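Local structure of AT5g51070/K3K7_27 (Arabidopsis thaliana, 5GKM) at residues Gly41-Asp46 with Ser55-Asp60; Gln50-Ser55 with Asn147-Ala152; Asp76-Glu81 with Val130-Ala135; Val33-Leu38 with Ser96-Arg101. The protein probably acts as an ATP-dependent chaperone partner of the Clp protease in Arabidopsis, the chain described here being its N-terminal domain. One frame throughout, in Å; residues are numbered along the deposited sequence. Where two conformers were deposited one is given.

Contact 1: Gly41-Asp46 with Ser55-Asp60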
# COMPACT_ATOMS: atom_id res chain seq x y z
N GLY A 41 2.93 -4.32 0.65
CA GLY A 41 2.62 -4.57 2.03
C GLY A 41 1.17 -4.95 2.28
O GLY A 41 0.88 -5.76 3.07
N LEU A 42 0.28 -4.27 1.58
CA LEU A 42 -1.12 -4.60 1.68
C LEU A 42 -1.45 -5.97 1.16
O LEU A 42 -2.21 -6.65 1.73
CB LEU A 42 -1.99 -3.58 0.92
CG LEU A 42 -2.02 -2.16 1.52
CD1 LEU A 42 -2.56 -1.20 0.48
CD2 LEU A 42 -2.80 -2.04 2.80
N ILE A 43 -0.84 -6.32 0.05
CA ILE A 43 -0.99 -7.66 -0.50
C ILE A 43 -0.43 -8.72 0.44
O ILE A 43 -1.06 -9.70 0.68
CB ILE A 43 -0.37 -7.79 -1.91
CG1 ILE A 43 -1.13 -6.89 -2.90
CG2 ILE A 43 -0.38 -9.22 -2.40
CD1 ILE A 43 -0.43 -6.66 -4.19
N ALA A 44 0.72 -8.45 0.99
CA ALA A 44 1.31 -9.39 1.90
C ALA A 44 0.46 -9.62 3.17
O ALA A 44 0.46 -10.66 3.74
CB ALA A 44 2.72 -8.98 2.27
N GLU A 45 -0.15 -8.57 3.65
CA GLU A 45 -0.93 -8.64 4.85
C GLU A 45 -2.27 -9.38 4.70
O GLU A 45 -2.72 -10.01 5.61
CB GLU A 45 -1.09 -7.25 5.46
CG GLU A 45 -1.72 -7.19 6.84
CD GLU A 45 -3.21 -7.40 6.82
OE1 GLU A 45 -3.85 -7.07 5.84
OE2 GLU A 45 -3.68 -7.86 7.84
N ASP A 46 -2.90 -9.22 3.55
CA ASP A 46 -4.28 -9.66 3.42
C ASP A 46 -4.34 -11.20 3.46
O ASP A 46 -3.72 -11.82 2.71
CB ASP A 46 -4.83 -9.06 2.13
CG ASP A 46 -6.32 -9.27 1.93
OD1 ASP A 46 -6.93 -9.99 2.68
OD2 ASP A 46 -6.81 -8.65 1.06
N SER A 55 -9.22 -10.62 -5.27
CA SER A 55 -8.84 -10.54 -6.66
C SER A 55 -8.00 -11.65 -7.26
O SER A 55 -7.71 -11.61 -8.44
CB SER A 55 -8.04 -9.27 -6.86
OG SER A 55 -6.76 -9.43 -6.35
N GLY A 56 -7.52 -12.57 -6.46
CA GLY A 56 -6.60 -13.54 -6.98
C GLY A 56 -5.15 -13.09 -7.12
O GLY A 56 -4.33 -13.83 -7.54
N ILE A 57 -4.88 -11.85 -6.78
CA ILE A 57 -3.52 -11.37 -6.74
C ILE A 57 -2.81 -11.94 -5.55
O ILE A 57 -3.32 -11.94 -4.51
CB ILE A 57 -3.47 -9.84 -6.69
CG1 ILE A 57 -3.87 -9.27 -8.03
CG2 ILE A 57 -2.08 -9.33 -6.38
CD1 ILE A 57 -4.13 -7.79 -8.00
N THR A 58 -1.59 -12.37 -5.75
CA THR A 58 -0.76 -12.92 -4.69
C THR A 58 0.54 -12.18 -4.64
O THR A 58 0.93 -11.62 -5.58
CB THR A 58 -0.40 -14.42 -4.90
OG1 THR A 58 0.22 -14.62 -6.15
CG2 THR A 58 -1.60 -15.25 -4.79
N ILE A 59 1.20 -12.26 -3.49
CA ILE A 59 2.40 -11.50 -3.25
C ILE A 59 3.57 -11.83 -4.20
O ILE A 59 4.23 -10.95 -4.63
CB ILE A 59 2.79 -11.56 -1.76
CG1 ILE A 59 3.92 -10.61 -1.45
CG2 ILE A 59 3.12 -12.97 -1.30
CD1 ILE A 59 3.59 -9.16 -1.60
N ASP A 60 3.76 -13.09 -4.53
CA ASP A 60 4.85 -13.39 -5.42
C ASP A 60 4.74 -12.80 -6.78
O ASP A 60 5.66 -12.29 -7.33
CB ASP A 60 5.12 -14.89 -5.45
CG ASP A 60 5.78 -15.38 -4.15
OD1 ASP A 60 6.73 -14.73 -3.62
OD2 ASP A 60 5.27 -16.37 -3.63
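A44 and I59 bring the two backbones closest, with CA 5.7 Å from CA, where the last turn of helix 35-45 passes the first residues of helix 59-71. I43 carries most of the contact from its side, against I57, T58 and I59. Its two branches split the work. CG2 lies against the backbone, 3.6 Å from I59 N, and also touches the carbonyl carbon of T58 and I59 CB. CD1 meets CG2 of I57 at 3.8 Å, and these two side chains cross at about a right angle. I59 makes a second touch, with A44. Its CG1 is anti to the backbone N (chi1 -171°). Chi2, at 66°, then sets CD1 4.0 Å from A44 CB and near A44 N. The approach to I57 is shaped by an ST turn: S55 OG accepts from I57 N at 3.1 Å, and G56 between them has positive phi. Beyond the contact, I43 also leans on F52, and I57 on L139 and L142 of helix 134-142. Salt bridges tie E45 to R13, D46 to R156 and D60 to R63. No hydrogen bond joins the two segments. The contact therefore rests on aliphatic packing, partly of side chains against backbone.

Contact 2: Gln50-Ser55 with Asn147-Ala152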
# COMPACT_ATOMS: atom_id res chain seq x y z
N GLN A 50 -9.10 -15.73 -1.12
CA GLN A 50 -9.32 -15.42 -2.52
C GLN A 50 -8.32 -14.36 -3.07
O GLN A 50 -8.49 -13.86 -4.12
CB GLN A 50 -10.75 -14.96 -2.74
CG GLN A 50 -11.78 -15.97 -2.26
CD GLN A 50 -11.56 -17.30 -2.92
OE1 GLN A 50 -11.18 -17.34 -4.06
NE2 GLN A 50 -11.75 -18.39 -2.19
N GLY A 51 -7.28 -14.10 -2.29
CA GLY A 51 -6.25 -13.18 -2.70
C GLY A 51 -6.58 -11.76 -2.29
O GLY A 51 -7.54 -11.55 -1.65
N PHE A 52 -5.72 -10.82 -2.67
CA PHE A 52 -5.83 -9.45 -2.20
C PHE A 52 -7.16 -8.86 -2.70
O PHE A 52 -7.41 -8.84 -3.83
CB PHE A 52 -4.65 -8.66 -2.82
CG PHE A 52 -4.67 -7.16 -2.60
CD1 PHE A 52 -4.65 -6.63 -1.36
CD2 PHE A 52 -4.68 -6.31 -3.67
CE1 PHE A 52 -4.63 -5.28 -1.16
CE2 PHE A 52 -4.66 -4.96 -3.49
CZ PHE A 52 -4.66 -4.45 -2.23
N LEU A 53 -7.95 -8.46 -1.74
CA LEU A 53 -9.27 -7.88 -1.97
C LEU A 53 -10.13 -8.82 -2.84
O LEU A 53 -10.98 -8.39 -3.56
CB LEU A 53 -9.15 -6.47 -2.54
CG LEU A 53 -8.66 -5.43 -1.55
CD1 LEU A 53 -8.34 -4.14 -2.26
CD2 LEU A 53 -9.67 -5.18 -0.46
N GLY A 54 -9.84 -10.10 -2.73
CA GLY A 54 -10.60 -11.13 -3.39
C GLY A 54 -10.27 -11.27 -4.84
O GLY A 54 -10.98 -11.93 -5.57
N SER A 55 -9.22 -10.62 -5.27
CA SER A 55 -8.84 -10.54 -6.66
C SER A 55 -8.00 -11.65 -7.26
O SER A 55 -7.71 -11.61 -8.44
CB SER A 55 -8.04 -9.27 -6.86
OG SER A 55 -6.76 -9.43 -6.35
N ASN A 147 -10.22 0.10 -10.14
CA ASN A 147 -11.50 0.57 -9.61
C ASN A 147 -12.35 -0.51 -8.98
O ASN A 147 -13.02 -0.27 -8.02
CB ASN A 147 -12.21 1.40 -10.65
CG ASN A 147 -11.42 2.66 -11.04
OD1 ASN A 147 -10.70 3.23 -10.24
ND2 ASN A 147 -11.54 3.04 -12.24
N LEU A 148 -12.29 -1.70 -9.54
CA LEU A 148 -12.93 -2.86 -8.93
C LEU A 148 -12.32 -3.22 -7.58
O LEU A 148 -12.99 -3.63 -6.72
CB LEU A 148 -12.93 -4.09 -9.83
CG LEU A 148 -13.94 -4.11 -10.97
CD1 LEU A 148 -13.74 -5.32 -11.87
CD2 LEU A 148 -15.33 -4.11 -10.39
N LEU A 149 -11.02 -3.11 -7.48
CA LEU A 149 -10.38 -3.30 -6.19
C LEU A 149 -10.78 -2.25 -5.15
O LEU A 149 -10.99 -2.57 -4.05
CB LEU A 149 -8.86 -3.37 -6.31
CG LEU A 149 -8.24 -4.47 -7.12
CD1 LEU A 149 -6.73 -4.40 -7.06
CD2 LEU A 149 -8.60 -5.78 -6.55
N THR A 150 -10.88 -1.00 -5.57
CA THR A 150 -11.33 0.03 -4.65
C THR A 150 -12.75 -0.27 -4.14
O THR A 150 -13.05 -0.14 -3.01
CB THR A 150 -11.35 1.40 -5.33
OG1 THR A 150 -10.10 1.67 -5.92
CG2 THR A 150 -11.73 2.53 -4.34
N ALA A 151 -13.58 -0.71 -5.06
CA ALA A 151 -14.93 -1.08 -4.70
C ALA A 151 -14.97 -2.23 -3.75
O ALA A 151 -15.69 -2.19 -2.82
CB ALA A 151 -15.78 -1.37 -5.92
N ALA A 152 -14.12 -3.22 -3.99
CA ALA A 152 -14.05 -4.34 -3.11
C ALA A 152 -13.62 -3.91 -1.69
O ALA A 152 -14.05 -4.47 -0.76
CB ALA A 152 -13.12 -5.41 -3.64
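L149 drives its CD2 methyl against S55, 3.5 Å from CB, while its CD1 reaches F52 CE2 at 4.2 Å. F52 and L149 cross at about a right angle. L149 CG stands anti to the carbonyl carbon (chi1 -61°), and from there the two methyls part toward S55 and F52. L53 works from the loop side. Its CD1 sits 3.6 Å from L149 O, and its CB touches L149 CD2. The same CD1 also lies over one face of the F52 ring, offset toward the rim and 3.7 Å above the ring plane. One turn further along helix 146-158, A152 closes the contact with CB 3.7 Å from L53 O. The loop holds its own shape. F52 O accepts both S55 N and S55 OG, the hydroxyl at 2.7 Å and in the carbonyl plane. L53 and G54 both have positive phi, so the chain curls tightly here. D46 OD2 takes L53 N. F52 packs between helices 35-45 and 120-130, on L39, L42 and F128, and L53 lies on helix 146-158. The arrangement joins the connection from helix 35-45 to helix 59-71 onto the last helix of the all-helical Clp N-terminal domain.

Contact 3: Asp76-Glu81 with Val130-Ala135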
# COMPACT_ATOMS: atom_id res chain seq x y z
N ASP A 76 12.75 5.30 -12.12
CA ASP A 76 11.61 6.19 -12.15
C ASP A 76 12.02 7.60 -11.71
O ASP A 76 12.42 7.80 -10.59
CB ASP A 76 10.55 5.63 -11.20
CG ASP A 76 9.20 6.35 -11.26
OD1 ASP A 76 9.13 7.43 -11.80
OD2 ASP A 76 8.22 5.80 -10.76
N SER A 77 11.87 8.56 -12.61
CA SER A 77 12.32 9.92 -12.36
C SER A 77 11.63 10.56 -11.19
O SER A 77 12.15 11.45 -10.58
CB SER A 77 12.09 10.78 -13.59
OG SER A 77 12.92 10.38 -14.68
N LYS A 78 10.45 10.05 -10.89
CA LYS A 78 9.58 10.59 -9.87
C LYS A 78 9.93 10.14 -8.47
O LYS A 78 9.33 10.57 -7.54
CB LYS A 78 8.12 10.16 -10.14
CG LYS A 78 7.47 10.83 -11.30
CD LYS A 78 6.00 10.56 -11.29
CE LYS A 78 5.72 9.07 -11.24
NZ LYS A 78 6.41 8.26 -12.26
N GLN A 79 10.89 9.25 -8.34
CA GLN A 79 11.16 8.59 -7.08
C GLN A 79 12.62 8.75 -6.71
O GLN A 79 13.33 7.82 -6.58
CB GLN A 79 10.75 7.09 -7.11
CG GLN A 79 9.31 6.86 -7.57
CD GLN A 79 8.73 5.51 -7.16
OE1 GLN A 79 9.43 4.62 -6.81
NE2 GLN A 79 7.40 5.40 -7.24
N GLU A 80 12.99 9.99 -6.48
CA GLU A 80 14.34 10.33 -6.08
C GLU A 80 14.34 11.31 -4.93
O GLU A 80 15.15 12.18 -4.88
CB GLU A 80 15.12 10.90 -7.27
CG GLU A 80 15.23 9.92 -8.40
CD GLU A 80 16.28 10.28 -9.42
OE1 GLU A 80 16.94 11.26 -9.26
OE2 GLU A 80 16.43 9.54 -10.35
N GLU A 81 13.42 11.12 -4.01
CA GLU A 81 13.40 11.93 -2.81
C GLU A 81 14.60 11.63 -1.99
O GLU A 81 15.05 10.53 -1.94
CB GLU A 81 12.10 11.70 -2.01
CG GLU A 81 10.92 12.32 -2.66
CD GLU A 81 9.57 11.78 -2.21
OE1 GLU A 81 9.42 11.54 -1.06
OE2 GLU A 81 8.73 11.68 -3.08
N VAL A 130 -5.30 8.51 -4.71
CA VAL A 130 -4.43 9.67 -4.57
C VAL A 130 -2.94 9.49 -4.80
O VAL A 130 -2.18 10.37 -4.47
CB VAL A 130 -4.63 10.39 -3.22
CG1 VAL A 130 -6.08 10.72 -3.02
CG2 VAL A 130 -4.07 9.59 -2.08
N ASP A 131 -2.53 8.36 -5.35
CA ASP A 131 -1.11 8.12 -5.54
C ASP A 131 -0.52 8.69 -6.85
O ASP A 131 -1.19 9.38 -7.53
CB ASP A 131 -0.67 6.66 -5.26
CG ASP A 131 -0.49 5.83 -6.53
OD1 ASP A 131 -1.20 6.14 -7.45
OD2 ASP A 131 0.29 4.89 -6.56
N ASP A 132 0.74 8.38 -7.11
CA ASP A 132 1.52 8.98 -8.23
C ASP A 132 1.43 8.21 -9.52
O ASP A 132 2.08 8.53 -10.48
CB ASP A 132 3.00 9.24 -7.88
CG ASP A 132 3.78 7.98 -7.61
OD1 ASP A 132 3.19 6.93 -7.67
OD2 ASP A 132 4.98 8.07 -7.33
N GLY A 133 0.55 7.23 -9.55
CA GLY A 133 0.38 6.33 -10.64
C GLY A 133 1.12 5.03 -10.50
O GLY A 133 0.94 4.15 -11.26
N SER A 134 1.93 4.92 -9.47
CA SER A 134 2.70 3.71 -9.26
C SER A 134 1.87 2.48 -9.03
O SER A 134 2.12 1.51 -9.62
CB SER A 134 3.71 3.90 -8.13
OG SER A 134 4.52 5.00 -8.41
N ALA A 135 0.85 2.58 -8.21
CA ALA A 135 0.03 1.39 -7.97
C ALA A 135 -0.64 0.86 -9.22
O ALA A 135 -0.70 -0.30 -9.43
CB ALA A 135 -1.01 1.65 -6.88
O HOH W 1 5.50 5.54 -10.94
O HOH W 2 6.72 10.05 -6.29
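Q79 and S134 come within 3.1 Å, NE2 to OG, yet the angle is too poor for a hydrogen bond, and none directly joins these two segments. Water does the joining instead. Water 1 donates to D76 OD2 at 2.7 Å and to S134 OG at 2.8 Å, and accepts from K78 NZ. Water 2 donates to K78 O at 2.9 Å and to D132 OD2 at 2.8 Å. The Q79 amide lies nearly coplanar with the D132 carboxylate, the planes 17° apart, with NE2 3.6 Å from OD2. The amide's stronger partner is Q36, whose NE2 bonds to Q79 OE1. K78 bends back at chi3 and chi4. Its NZ makes a salt bridge with D76 OD1 at 2.9 Å on the syn lone pair, and its CE passes beside D132. D76 OD1 also takes K78 N, from above the carboxylate plane. D76 OD2 and D132 OD2 are 5.2 Å apart, and the lysine probably eases their repulsion. In the other segment D132 OD1 accepts S134 N, while D131 receives G133 N on OD1 and A135 N on OD2. D131 OD2 also binds T35 OG1. G133, with positive phi, sits at the N-cap of helix 134-142. W70 flanks both Q79 and S134. The pattern is a type I turn with an Asx turn at D76, facing consecutive Asx turns at D131 and D132 that lead into a helix. It ties the loop after helix 59-71 to the start of helix 134-142.

Contact 4: Val33-Leu38 with Ser96-Arg101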
# COMPACT_ATOMS: atom_id res chain seq x y z
N VAL A 33 9.94 4.03 1.27
CA VAL A 33 8.77 3.30 0.84
C VAL A 33 7.94 4.19 -0.08
O VAL A 33 7.47 5.20 0.30
CB VAL A 33 7.87 3.00 2.05
CG1 VAL A 33 6.61 2.30 1.62
CG2 VAL A 33 8.60 2.14 3.04
N TYR A 34 7.81 3.77 -1.32
CA TYR A 34 6.97 4.44 -2.27
C TYR A 34 5.66 3.63 -2.42
O TYR A 34 5.50 2.65 -1.80
CB TYR A 34 7.67 4.67 -3.59
CG TYR A 34 8.71 5.77 -3.61
CD1 TYR A 34 9.97 5.56 -3.17
CD2 TYR A 34 8.38 7.00 -4.08
CE1 TYR A 34 10.90 6.57 -3.20
CE2 TYR A 34 9.29 8.04 -4.12
CZ TYR A 34 10.55 7.82 -3.65
OH TYR A 34 11.47 8.83 -3.73
N THR A 35 4.74 4.13 -3.21
CA THR A 35 3.40 3.58 -3.17
C THR A 35 3.29 2.17 -3.69
O THR A 35 2.44 1.47 -3.30
CB THR A 35 2.33 4.51 -3.75
OG1 THR A 35 2.69 4.91 -5.06
CG2 THR A 35 2.21 5.68 -2.88
N GLN A 36 4.14 1.81 -4.64
CA GLN A 36 4.15 0.43 -5.08
C GLN A 36 4.58 -0.54 -3.95
O GLN A 36 4.20 -1.65 -3.93
CB GLN A 36 4.98 0.22 -6.36
CG GLN A 36 6.48 0.36 -6.18
CD GLN A 36 6.98 1.77 -6.31
OE1 GLN A 36 6.26 2.72 -6.18
NE2 GLN A 36 8.25 1.88 -6.61
N HIS A 37 5.43 -0.07 -3.08
CA HIS A 37 5.82 -0.83 -1.93
C HIS A 37 4.71 -1.00 -0.92
O HIS A 37 4.58 -2.00 -0.30
CB HIS A 37 7.10 -0.31 -1.30
CG HIS A 37 8.16 -0.02 -2.31
ND1 HIS A 37 8.74 1.19 -2.44
CD2 HIS A 37 8.73 -0.83 -3.27
CE1 HIS A 37 9.62 1.14 -3.43
NE2 HIS A 37 9.62 -0.10 -3.93
N LEU A 38 3.96 0.07 -0.75
CA LEU A 38 2.79 0.00 0.09
C LEU A 38 1.78 -1.03 -0.47
O LEU A 38 1.18 -1.74 0.24
CB LEU A 38 2.14 1.38 0.18
CG LEU A 38 0.90 1.42 1.06
CD1 LEU A 38 1.17 0.95 2.49
CD2 LEU A 38 0.31 2.80 1.04
N SER A 96 7.72 7.88 1.46
CA SER A 96 7.77 8.93 0.48
C SER A 96 6.62 9.92 0.63
O SER A 96 5.70 9.66 1.27
CB SER A 96 7.76 8.37 -0.91
OG SER A 96 6.53 7.90 -1.26
N ILE A 97 6.75 11.08 -0.01
CA ILE A 97 5.70 12.06 0.04
C ILE A 97 4.45 11.43 -0.52
O ILE A 97 3.43 11.58 0.03
CB ILE A 97 6.07 13.25 -0.85
CG1 ILE A 97 7.15 14.03 -0.14
CG2 ILE A 97 4.90 14.17 -1.13
CD1 ILE A 97 7.95 14.92 -1.08
N SER A 98 4.60 10.74 -1.62
CA SER A 98 3.27 10.04 -2.17
C SER A 98 2.57 9.03 -1.12
O SER A 98 1.42 9.00 -0.98
CB SER A 98 3.64 9.34 -3.48
OG SER A 98 4.79 8.48 -3.35
N THR A 99 3.45 8.26 -0.49
CA THR A 99 2.99 7.34 0.48
C THR A 99 2.33 8.10 1.64
O THR A 99 1.36 7.68 2.10
CB THR A 99 4.13 6.41 0.97
OG1 THR A 99 4.65 5.74 -0.15
CG2 THR A 99 3.60 5.41 1.99
N LYS A 100 2.93 9.18 2.08
CA LYS A 100 2.35 9.92 3.15
C LYS A 100 0.98 10.51 2.76
O LYS A 100 0.11 10.66 3.55
CB LYS A 100 3.28 11.03 3.64
CG LYS A 100 4.53 10.51 4.34
CD LYS A 100 5.45 11.67 4.73
CE LYS A 100 6.75 11.30 5.39
NZ LYS A 100 6.53 10.65 6.71
N ARG A 101 0.89 10.88 1.52
CA ARG A 101 -0.34 11.42 1.00
C ARG A 101 -1.41 10.34 1.08
O ARG A 101 -2.49 10.59 1.45
CB ARG A 101 -0.14 11.89 -0.42
CG ARG A 101 -1.39 12.41 -1.05
CD ARG A 101 -1.15 13.21 -2.32
NE ARG A 101 -2.42 13.34 -3.05
CZ ARG A 101 -2.58 13.70 -4.32
NH1 ARG A 101 -1.57 14.02 -5.07
NH2 ARG A 101 -3.79 13.72 -4.85
O HOH W 3 4.89 6.58 -4.96
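T99 holds OG1 anti to its own carbonyl carbon (chi1 -58°), which places OG1 beside the backbone N, 2.9 Å from V33 O; Y34 likewise has CG anti to its carbonyl carbon (chi1 -75°), and its ring meets S96. V33 O is the hub. It accepts T99 OG1, and also S96 N at 2.9 Å, and these donors reach it from opposite faces of the carbonyl plane. The S96 bond is nearly straight, at 164°, while T99 OG1 comes from well above the plane. S96 OG lies near the same oxygen, but any bond is weak and not settled. S96 CB forms a CH-pi contact over one face of the Y34 ring, 3.7 Å from the ring centroid. The ring's hydroxyl end is bonded to E81 N. Y34 N donates to H37 ND1 at 3.0 Å, close to the imidazole plane, which fixes the histidine ring's turn. T35 and T99 slide past each other in opposite directions, with T35 CG2 3.7 Å from T99 OG1. L38 CD2 stands 4.3 Å from T99 CG2. Water 3 accepts T35 N at 3.0 Å and also lies close to S98 OG. The positive end of the helix dipole, at the start of helix 97-112, may stabilise the partial negative charge on V33 O. Y34 and S96 occupy the N-cap positions of helices 35-45 and 97-112. The start of helix 97-112 thus docks, through S96 N and T99 OG1, on the carbonyl just ahead of helix 35-45, buried within the all-helical Clp N-terminal domain.

Overall arrangement
The four contacts form two groups. Contacts 1 and 2 lie on one side of the chain's centre, about 10 Å apart between centres. They share S55 and are joined by G56 N to Q50 O (2.8 Å), with further bonding and packing between their residues. Contacts 3 and 4 are about 8 Å apart between centres. They are tied by E81 OE1 to I97 N (2.9 Å) and by other polar and packing contacts. Helix 35-45 links the groups: contact 4 uses its start and contact 1 its end, with centres about 17 Å apart. Contacts 2 and 3 are the most distant, about 22 Å between centres. The contacts are structural, with no ligand among them.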